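Local coordinates for COG1633: Uncharacterized conserved protein (Magnetospirillum magnetotacticum, PDB 2OH3) that is of uncharacterised function but belongs to the rubrerythrin family of four-helix-bundle proteins and binds zinc, at the interface of chains A and B. Coordinates in Å, arbitrary orientation; residue numbers count along the deposited sequence, not the author numbering. Chains: chain A/B, COG1633: Uncharacterized conserved protein.

The interface of chains A and B. Residues chain A 23, 26-27, 30, 91; chain B 69-72, 75.
A:Glu26 reaches from helix 6-33 of chain A to the start of the 3-10 turn 71-73 of chain B, where B:Ser71 grips both carboxylate oxygens. This rubrerythrin-family protein, a helical bundle, is here paired about a two-fold axis; the structure alone does not show whether the pair forms in solution. CG of A:Glu26 lies anti to the backbone N (chi1 -178°) and the chain runs on extended, carrying the carboxylate to B:Ser71. OG of B:Ser71 donates to OE1 of A:Glu26 at 2.6 Å on the syn side, near the carboxylate plane. The backbone N of B:Ser71 donates a nearly straight bond (166° at H) to OE2 of A:Glu26 at 2.8 Å, from well above that plane.

Within chain A, NE of A:Arg23 forms a salt bridge to OE1 of A:Glu26 at 3.0 Å, in its own guanidinium plane but above the carboxylate's. This would help fix the carboxylate's rotation. NE of A:Arg23 also lies 3.2 Å from OG of B:Ser71, which could accept a shared hydrogen bond. NH1 of A:Arg23 comes within 3.3 Å of NH2 of B:Arg75, the planes 54° apart; if both are charged, this approach would be unfavourable.

Among apolar contacts, SE of selenomethionine B:Met70 slides past CG of A:Glu26. CD1 of A:Leu91 sits over the six-membered ring of B:Trp72, 3.6 Å from its centroid (CH-pi), while CB of B:Met70 lies toward the rim of the opposite face. Selenomethionine A:Met30 points its tip at the ring's outer end, though the modelled methyl contact is too short to trust.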
loop_
_atom_site.group_PDB
_atom_site.type_symbol
_atom_site.label_atom_id
_atom_site.label_comp_id
_atom_site.label_asym_id
_atom_site.label_seq_id
_atom_site.Cartn_x
_atom_site.Cartn_y
_atom_site.Cartn_z
ATOM N N ARG A 23 1.357 -4.155 9.000
ATOM C CA ARG A 23 0.954 -5.307 8.185
ATOM C C ARG A 23 0.868 -6.598 9.006
ATOM O O ARG A 23 -0.011 -7.437 8.792
ATOM C CB ARG A 23 1.931 -5.541 7.057
ATOM C CG ARG A 23 2.030 -4.438 5.978
ATOM C CD ARG A 23 0.867 -4.370 5.042
ATOM N NE ARG A 23 -0.349 -3.909 5.690
ATOM C CZ ARG A 23 -0.561 -2.711 6.222
ATOM N NH1 ARG A 23 0.337 -1.749 6.198
ATOM N NH2 ARG A 23 -1.728 -2.460 6.787
ATOM N N GLU A 26 -2.156 -6.597 11.381
ATOM C CA GLU A 26 -3.271 -6.943 10.506
ATOM C C GLU A 26 -3.349 -8.448 10.255
ATOM O O GLU A 26 -4.405 -9.054 10.417
ATOM C CB GLU A 26 -3.098 -6.103 9.227
ATOM C CG GLU A 26 -4.092 -6.220 8.200
ATOM C CD GLU A 26 -3.879 -5.134 7.121
ATOM O OE1 GLU A 26 -2.981 -5.316 6.271
ATOM O OE2 GLU A 26 -4.590 -4.094 7.146
ATOM N N LEU A 27 -2.222 -9.057 9.915
ATOM C CA LEU A 27 -2.178 -10.498 9.735
ATOM C C LEU A 27 -2.429 -11.265 11.047
ATOM O O LEU A 27 -3.129 -12.286 11.032
ATOM C CB LEU A 27 -0.840 -10.951 9.098
ATOM C CG LEU A 27 -0.480 -10.511 7.672
ATOM C CD1 LEU A 27 0.954 -10.903 7.406
ATOM C CD2 LEU A 27 -1.403 -11.113 6.628
HETATM N N MSE A 30 -6.117 -11.301 11.729
HETATM C CA MSE A 30 -6.835 -12.232 10.882
HETATM C C MSE A 30 -6.615 -13.673 11.284
HETATM O O MSE A 30 -7.558 -14.481 11.231
HETATM C CB MSE A 30 -6.438 -12.070 9.440
HETATM C CG MSE A 30 -7.322 -11.116 8.741
HETATM SE SE MSE A 30 -7.102 -11.420 6.900
HETATM C CE MSE A 30 -5.363 -10.702 6.909
ATOM N N LEU A 91 -6.020 -14.612 2.220
ATOM C CA LEU A 91 -5.044 -14.305 3.268
ATOM C C LEU A 91 -5.467 -14.757 4.654
ATOM O O LEU A 91 -4.641 -14.744 5.561
ATOM C CB LEU A 91 -4.717 -12.817 3.295
ATOM C CG LEU A 91 -3.729 -12.287 2.255
ATOM C CD1 LEU A 91 -3.393 -10.841 2.585
ATOM C CD2 LEU A 91 -2.452 -13.108 2.245
ATOM N N LEU B 69 -11.090 -1.795 8.092
ATOM C CA LEU B 69 -10.792 -2.570 6.892
ATOM C C LEU B 69 -9.325 -2.956 6.852
ATOM O O LEU B 69 -8.482 -2.285 7.448
ATOM C CB LEU B 69 -11.052 -1.717 5.651
ATOM C CG LEU B 69 -12.451 -1.180 5.457
ATOM C CD1 LEU B 69 -12.501 -0.578 4.073
ATOM C CD2 LEU B 69 -13.473 -2.281 5.607
HETATM N N MSE B 70 -9.033 -4.024 6.123
HETATM C CA MSE B 70 -7.657 -4.448 5.886
HETATM C C MSE B 70 -7.087 -3.661 4.711
HETATM O O MSE B 70 -7.809 -3.328 3.783
HETATM C CB MSE B 70 -7.618 -5.938 5.582
HETATM C CG MSE B 70 -8.228 -6.819 6.677
HETATM SE SE MSE B 70 -7.254 -6.806 8.336
HETATM C CE MSE B 70 -8.049 -5.400 9.253
ATOM N N SER B 71 -5.790 -3.360 4.768
ATOM C CA SER B 71 -5.113 -2.560 3.758
ATOM C C SER B 71 -5.406 -2.982 2.320
ATOM O O SER B 71 -5.567 -2.119 1.461
ATOM C CB SER B 71 -3.609 -2.561 4.004
ATOM O OG SER B 71 -3.105 -3.876 4.145
ATOM N N TRP B 72 -5.464 -4.290 2.050
ATOM C CA TRP B 72 -5.674 -4.754 0.671
ATOM C C TRP B 72 -7.085 -4.446 0.193
ATOM O O TRP B 72 -7.314 -4.415 -0.996
ATOM C CB TRP B 72 -5.328 -6.247 0.463
ATOM C CG TRP B 72 -5.896 -7.119 1.496
ATOM C CD1 TRP B 72 -7.135 -7.709 1.518
ATOM C CD2 TRP B 72 -5.264 -7.455 2.711
ATOM N NE1 TRP B 72 -7.296 -8.412 2.700
ATOM C CE2 TRP B 72 -6.151 -8.262 3.441
ATOM C CE3 TRP B 72 -4.026 -7.137 3.260
ATOM C CZ2 TRP B 72 -5.827 -8.754 4.680
ATOM C CZ3 TRP B 72 -3.706 -7.627 4.480
ATOM C CH2 TRP B 72 -4.581 -8.421 5.181
ATOM N N ARG B 75 -6.147 -0.033 -0.535
ATOM C CA ARG B 75 -4.907 0.534 -1.096
ATOM C C ARG B 75 -4.848 0.425 -2.626
ATOM O O ARG B 75 -5.234 -0.581 -3.208
ATOM C CB ARG B 75 -3.677 -0.130 -0.518
ATOM C CG ARG B 75 -3.292 0.338 0.843
ATOM C CD ARG B 75 -2.017 -0.313 1.244
ATOM N NE ARG B 75 -1.471 0.311 2.439
ATOM C CZ ARG B 75 -0.279 0.044 2.927
ATOM N NH1 ARG B 75 0.447 -0.908 2.400
ATOM N NH2 ARG B 75 0.149 0.669 4.011
#